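Local coordinates for beta-fructofuranosidase (Arthrobacter, PDB 3WPU), which is a bacterial protein of the levansucrase/invertase family, in the beta-fructosidase clan, whose members are built around a five-bladed beta-propeller, at residues Gln155-Gln160 with Asp181-Arg186; Gly149-Asp154 with Val222-Gln227. All blocks are in the same frame, centred on the assembly; numbering follows the deposited sequence.

Following the chain from its N terminus, residues 149-154 come first, in the loop between strands 137-141 and 159-169, and run directly into 155-160. Contact 1 then closes the beta hairpin of strands 159-169 and 174-184 at its open end, with 20 residues between its segments. Contact 2 closes a larger loop when strand 213-226 returns to 149-154, so contact 1 is nested inside it. Both contacts reach the same mixed sheet, and their centres lie about 12 Å apart. Among the links between them, Tyr185 of contact 1 reaches Asp154 of contact 2, and the Ile151 side chain packs on Asp181.

Contact 1. Residues Gln155-Gln160 with Asp181-Arg186; sequences QSFSHQ and DVAFYR
Asp181 OD1 receives the Gln160 amide at 2.8 Å from NE2, which approaches from above the carboxylate plane. The same NE2 donates to Val182 O at 2.9 Å, so one amide nitrogen bridges a side chain and a backbone carbonyl. A bend at chi2 (-77°) turns Gln160 CD off the line of the chain, with NE2 beyond it meeting both acceptors, and OE1 bonds to Thr148 OG1. Ala183 CB packs 4.0 Å from Phe157 CB. Phe184 N donates almost straight to His159 O (3.0 Å, 174°), while His159 CB touches the ring at CD2. Phe184 O collects Ser158 N at 2.8 Å and, weakly, His159 N. Over one face of the Tyr185 ring lies Phe157 CB, a CH-pi contact 4.0 Å from the centroid; Ser156 OG, hydrogen-bonded to Asp154 OD1, sits at the ring edge, and the phenol OH bonds to Asp154 O. Arg186 N donates to Ser158 OG at 2.9 Å, and this hydroxyl also shares a hydrogen bond with His159 ND1. Two residues, Ser158 and His159, thus face the single residue Phe184, which defines a classic beta bulge; the regular antiparallel hairpin pairing resumes at Gln160 and Ala183.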
loop_
_atom_site.group_PDB
_atom_site.type_symbol
_atom_site.label_atom_id
_atom_site.label_comp_id
_atom_site.label_asym_id
_atom_site.label_seq_id
_atom_site.Cartn_x
_atom_site.Cartn_y
_atom_site.Cartn_z
ATOM N N GLN A 155 -8.930 26.978 8.404
ATOM C CA GLN A 155 -9.958 26.141 9.016
ATOM C C GLN A 155 -11.305 26.167 8.321
ATOM O O GLN A 155 -12.252 25.601 8.848
ATOM C CB GLN A 155 -10.140 26.542 10.471
ATOM C CG GLN A 155 -8.940 26.226 11.315
ATOM C CD GLN A 155 -8.864 24.750 11.687
ATOM O OE1 GLN A 155 -7.851 24.072 11.446
ATOM N NE2 GLN A 155 -9.930 24.250 12.239
ATOM N N SER A 156 -11.403 26.803 7.155
ATOM C CA SER A 156 -12.668 26.884 6.408
ATOM C C SER A 156 -13.003 25.672 5.539
ATOM O O SER A 156 -13.898 25.729 4.717
ATOM C CB SER A 156 -12.680 28.126 5.494
ATOM O OG SER A 156 -11.680 28.029 4.487
ATOM N N PHE A 157 -12.283 24.571 5.720
ATOM C CA PHE A 157 -12.470 23.415 4.877
ATOM C C PHE A 157 -13.910 22.901 4.888
ATOM O O PHE A 157 -14.618 22.959 5.914
ATOM C CB PHE A 157 -11.504 22.286 5.243
ATOM C CG PHE A 157 -11.310 22.076 6.720
ATOM C CD1 PHE A 157 -12.271 21.408 7.472
ATOM C CD2 PHE A 157 -10.147 22.516 7.363
ATOM C CE1 PHE A 157 -12.085 21.180 8.826
ATOM C CE2 PHE A 157 -9.967 22.293 8.724
ATOM C CZ PHE A 157 -10.943 21.633 9.451
ATOM N N SER A 158 -14.326 22.403 3.747
ATOM C CA SER A 158 -15.661 21.801 3.594
ATOM C C SER A 158 -15.656 20.312 3.951
ATOM O O SER A 158 -16.681 19.752 4.343
ATOM C CB SER A 158 -16.150 21.967 2.178
ATOM O OG SER A 158 -15.238 21.444 1.223
ATOM N N HIS A 159 -14.500 19.677 3.786
ATOM C CA HIS A 159 -14.323 18.242 4.051
ATOM C C HIS A 159 -12.965 18.090 4.688
ATOM O O HIS A 159 -12.078 18.902 4.443
ATOM C CB HIS A 159 -14.359 17.417 2.770
ATOM C CG HIS A 159 -15.623 17.568 1.989
ATOM N ND1 HIS A 159 -15.915 18.696 1.246
ATOM C CD2 HIS A 159 -16.668 16.725 1.825
ATOM C CE1 HIS A 159 -17.100 18.545 0.679
ATOM N NE2 HIS A 159 -17.570 17.354 1.004
ATOM N N GLN A 160 -12.807 17.063 5.507
ATOM C CA GLN A 160 -11.534 16.863 6.182
ATOM C C GLN A 160 -11.446 15.359 6.438
ATOM O O GLN A 160 -12.260 14.793 7.163
ATOM C CB GLN A 160 -11.474 17.713 7.448
ATOM C CG GLN A 160 -10.070 18.148 7.889
ATOM C CD GLN A 160 -9.275 17.054 8.567
ATOM O OE1 GLN A 160 -9.459 16.783 9.739
ATOM N NE2 GLN A 160 -8.355 16.426 7.818
ATOM N N ASP A 181 -3.299 13.497 5.997
ATOM C CA ASP A 181 -4.293 14.335 6.644
ATOM C C ASP A 181 -4.712 15.357 5.598
ATOM O O ASP A 181 -3.873 16.105 5.121
ATOM C CB ASP A 181 -3.678 14.990 7.887
ATOM C CG ASP A 181 -4.738 15.544 8.864
ATOM O OD1 ASP A 181 -5.963 15.300 8.677
ATOM O OD2 ASP A 181 -4.364 16.230 9.840
ATOM N N VAL A 182 -5.987 15.353 5.193
ATOM C CA VAL A 182 -6.393 16.095 4.005
ATOM C C VAL A 182 -7.538 17.069 4.275
ATOM O O VAL A 182 -8.547 16.731 4.930
ATOM C CB VAL A 182 -6.816 15.153 2.852
ATOM C CG1 VAL A 182 -6.915 15.905 1.533
ATOM C CG2 VAL A 182 -5.828 14.007 2.701
ATOM N N ALA A 183 -7.394 18.281 3.763
ATOM C CA ALA A 183 -8.455 19.296 3.842
ATOM C C ALA A 183 -8.889 19.696 2.435
ATOM O O ALA A 183 -8.066 19.905 1.550
ATOM C CB ALA A 183 -7.997 20.521 4.616
ATOM N N PHE A 184 -10.205 19.773 2.232
ATOM C CA PHE A 184 -10.783 20.169 0.970
ATOM C C PHE A 184 -11.541 21.467 1.172
ATOM O O PHE A 184 -12.116 21.690 2.248
ATOM C CB PHE A 184 -11.787 19.143 0.448
ATOM C CG PHE A 184 -11.212 17.760 0.226
ATOM C CD1 PHE A 184 -10.923 17.308 -1.056
ATOM C CD2 PHE A 184 -10.974 16.904 1.304
ATOM C CE1 PHE A 184 -10.414 16.033 -1.252
ATOM C CE2 PHE A 184 -10.493 15.612 1.103
ATOM C CZ PHE A 184 -10.189 15.197 -0.174
ATOM N N TYR A 185 -11.581 22.275 0.112
ATOM C CA TYR A 185 -12.209 23.606 0.161
ATOM C C TYR A 185 -13.121 23.752 -1.036
ATOM O O TYR A 185 -12.723 24.263 -2.079
ATOM C CB TYR A 185 -11.131 24.683 0.213
ATOM C CG TYR A 185 -10.225 24.526 1.396
ATOM C CD1 TYR A 185 -10.441 25.240 2.583
ATOM C CD2 TYR A 185 -9.149 23.644 1.357
ATOM C CE1 TYR A 185 -9.608 25.083 3.684
ATOM C CE2 TYR A 185 -8.317 23.488 2.454
ATOM C CZ TYR A 185 -8.564 24.188 3.622
ATOM O OH TYR A 185 -7.725 24.041 4.708
ATOM N N ARG A 186 -14.349 23.251 -0.882
ATOM C CA ARG A 186 -15.271 23.099 -2.005
ATOM C C ARG A 186 -16.536 23.926 -1.811
ATOM O O ARG A 186 -17.012 24.086 -0.689
ATOM C CB ARG A 186 -15.633 21.625 -2.194
ATOM C CG ARG A 186 -14.528 20.831 -2.904
ATOM C CD ARG A 186 -14.342 19.421 -2.379
ATOM N NE ARG A 186 -15.175 18.409 -3.017
ATOM C CZ ARG A 186 -14.738 17.328 -3.683
ATOM N NH1 ARG A 186 -13.453 17.078 -3.890
ATOM N NH2 ARG A 186 -15.621 16.493 -4.176
#

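Contact 2. Residues Gly149-Asp154 with Val222-Gln227; sequences GQIFED and VTDLLQ
Ile151 presents CG2 to strand 222-226 while its CG1 lies over one face of the neighbouring Phe152 ring, 3.8 Å above the plane and offset toward the rim. That ring does not touch the strand; it packs on Asp181, Ala183, Asp197 and Arg199. The other flat group is the Gln150 amide, whose OE1 accepts Val222 N at 2.8 Å. The bond is nearly straight at hydrogen (177°), yet the donor stands well above the plane of the amide carbonyl, 74° out of it. Beyond CG the Gln150 chain is extended (chi2 -170°), which carries CD toward the strand, and its CG rests 3.9 Å from Val222 CB. On the other end of the amide, NE2 bonds to Val147 O.

With CG2 anti to its own carbonyl carbon, Ile151 sets this methyl against Val222 O (3.5 Å), where it also touches Val222 CG1 and Asp224 CB. The side chains of Ile151 and Asp224 cross at about a right angle.

Two waters supply further links. One donates to Ile151 O and, at 2.8 Å, to Asp224 OD2; the second donates to Glu153 OE2 and Gln227 OE1. Glu153 OE1 and Asp224 OD2, like charges 5.3 Å apart, each form a salt bridge to Arg199. Gln150 thus makes the single direct hydrogen bond, while the positive charge of Arg199 would probably offset the repulsion between the acids.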
loop_
_atom_site.group_PDB
_atom_site.type_symbol
_atom_site.label_atom_id
_atom_site.label_comp_id
_atom_site.label_asym_id
_atom_site.label_seq_id
_atom_site.Cartn_x
_atom_site.Cartn_y
_atom_site.Cartn_z
ATOM N N GLY A 149 -8.085 17.967 12.248
ATOM C CA GLY A 149 -8.174 19.322 11.734
ATOM C C GLY A 149 -7.128 20.255 12.307
ATOM O O GLY A 149 -6.915 21.318 11.773
ATOM N N GLN A 150 -6.445 19.843 13.369
ATOM C CA GLN A 150 -5.565 20.764 14.104
ATOM C C GLN A 150 -4.432 21.423 13.327
ATOM O O GLN A 150 -4.018 22.535 13.667
ATOM C CB GLN A 150 -5.020 20.132 15.363
ATOM C CG GLN A 150 -4.272 18.854 15.241
ATOM C CD GLN A 150 -4.025 18.267 16.625
ATOM O OE1 GLN A 150 -2.926 18.310 17.119
ATOM N NE2 GLN A 150 -5.064 17.835 17.269
ATOM N N ILE A 151 -3.913 20.748 12.310
ATOM C CA ILE A 151 -2.706 21.228 11.614
ATOM C C ILE A 151 -2.960 22.284 10.547
ATOM O O ILE A 151 -2.009 22.908 10.057
ATOM C CB ILE A 151 -1.908 20.056 10.983
ATOM C CG1 ILE A 151 -2.693 19.371 9.855
ATOM C CG2 ILE A 151 -1.466 19.080 12.071
ATOM C CD1 ILE A 151 -1.937 18.265 9.148
ATOM N N PHE A 152 -4.214 22.444 10.131
ATOM C CA PHE A 152 -4.548 23.329 9.014
ATOM C C PHE A 152 -4.717 24.778 9.434
ATOM O O PHE A 152 -5.569 25.099 10.255
ATOM C CB PHE A 152 -5.789 22.824 8.292
ATOM C CG PHE A 152 -5.566 21.485 7.655
ATOM C CD1 PHE A 152 -4.796 21.370 6.501
ATOM C CD2 PHE A 152 -6.062 20.331 8.249
ATOM C CE1 PHE A 152 -4.545 20.120 5.947
ATOM C CE2 PHE A 152 -5.825 19.094 7.689
ATOM C CZ PHE A 152 -5.065 18.996 6.531
ATOM N N GLU A 153 -3.866 25.631 8.874
ATOM C CA GLU A 153 -3.943 27.063 9.120
ATOM C C GLU A 153 -5.327 27.578 8.703
ATOM O O GLU A 153 -5.988 28.296 9.461
ATOM C CB GLU A 153 -2.827 27.781 8.353
ATOM C CG GLU A 153 -1.397 27.499 8.864
ATOM C CD GLU A 153 -0.672 26.289 8.221
ATOM O OE1 GLU A 153 -1.320 25.374 7.713
ATOM O OE2 GLU A 153 0.595 26.248 8.233
ATOM N N ASP A 154 -5.775 27.176 7.516
ATOM C CA ASP A 154 -7.081 27.532 6.966
ATOM C C ASP A 154 -8.150 26.545 7.424
ATOM O O ASP A 154 -8.270 25.422 6.915
ATOM C CB ASP A 154 -7.003 27.608 5.442
ATOM C CG ASP A 154 -8.292 28.086 4.795
ATOM O OD1 ASP A 154 -9.325 28.207 5.474
ATOM O OD2 ASP A 154 -8.251 28.333 3.574
ATOM N N VAL A 222 -1.827 15.743 16.549
ATOM C CA VAL A 222 -1.344 15.443 15.188
ATOM C C VAL A 222 -0.184 16.374 14.837
ATOM O O VAL A 222 -0.301 17.595 14.993
ATOM C CB VAL A 222 -2.470 15.572 14.156
ATOM C CG1 VAL A 222 -1.943 15.286 12.760
ATOM C CG2 VAL A 222 -3.614 14.642 14.522
ATOM N N THR A 223 0.921 15.791 14.366
ATOM C CA THR A 223 2.090 16.537 13.943
ATOM C C THR A 223 2.170 16.578 12.425
ATOM O O THR A 223 2.105 15.539 11.771
ATOM C CB THR A 223 3.361 15.896 14.492
ATOM O OG1 THR A 223 3.262 15.777 15.917
ATOM C CG2 THR A 223 4.596 16.734 14.128
ATOM N N ASP A 224 2.337 17.772 11.880
ATOM C CA ASP A 224 2.411 17.993 10.434
ATOM C C ASP A 224 3.846 17.708 10.010
ATOM O O ASP A 224 4.772 18.379 10.481
ATOM C CB ASP A 224 2.006 19.454 10.173
ATOM C CG ASP A 224 1.914 19.818 8.711
ATOM O OD1 ASP A 224 2.255 19.001 7.831
ATOM O OD2 ASP A 224 1.533 20.983 8.467
ATOM N N LEU A 225 4.057 16.707 9.160
ATOM C CA LEU A 225 5.435 16.311 8.796
ATOM C C LEU A 225 5.915 16.877 7.473
ATOM O O LEU A 225 7.038 17.418 7.395
ATOM C CB LEU A 225 5.551 14.789 8.756
ATOM C CG LEU A 225 5.073 14.018 9.998
ATOM C CD1 LEU A 225 5.201 12.538 9.730
ATOM C CD2 LEU A 225 5.857 14.395 11.259
ATOM N N LEU A 226 5.095 16.731 6.432
ATOM C CA LEU A 226 5.473 17.086 5.076
ATOM C C LEU A 226 4.319 17.516 4.223
ATOM O O LEU A 226 3.206 17.004 4.368
ATOM C CB LEU A 226 6.141 15.880 4.346
ATOM C CG LEU A 226 7.390 15.274 4.947
ATOM C CD1 LEU A 226 7.699 13.920 4.319
ATOM C CD2 LEU A 226 8.574 16.213 4.766
ATOM N N GLN A 227 4.580 18.499 3.376
ATOM C CA GLN A 227 3.641 18.903 2.330
ATOM C C GLN A 227 4.439 19.127 1.051
ATOM O O GLN A 227 5.629 19.455 1.092
ATOM C CB GLN A 227 2.847 20.137 2.726
ATOM C CG GLN A 227 3.613 21.404 2.858
ATOM C CD GLN A 227 2.759 22.498 3.498
ATOM O OE1 GLN A 227 2.452 22.447 4.687
ATOM N NE2 GLN A 227 2.365 23.464 2.707
HETATM O O HOH W 1 0.688 22.697 10.491
HETATM O O HOH W 2 1.742 24.968 6.010
#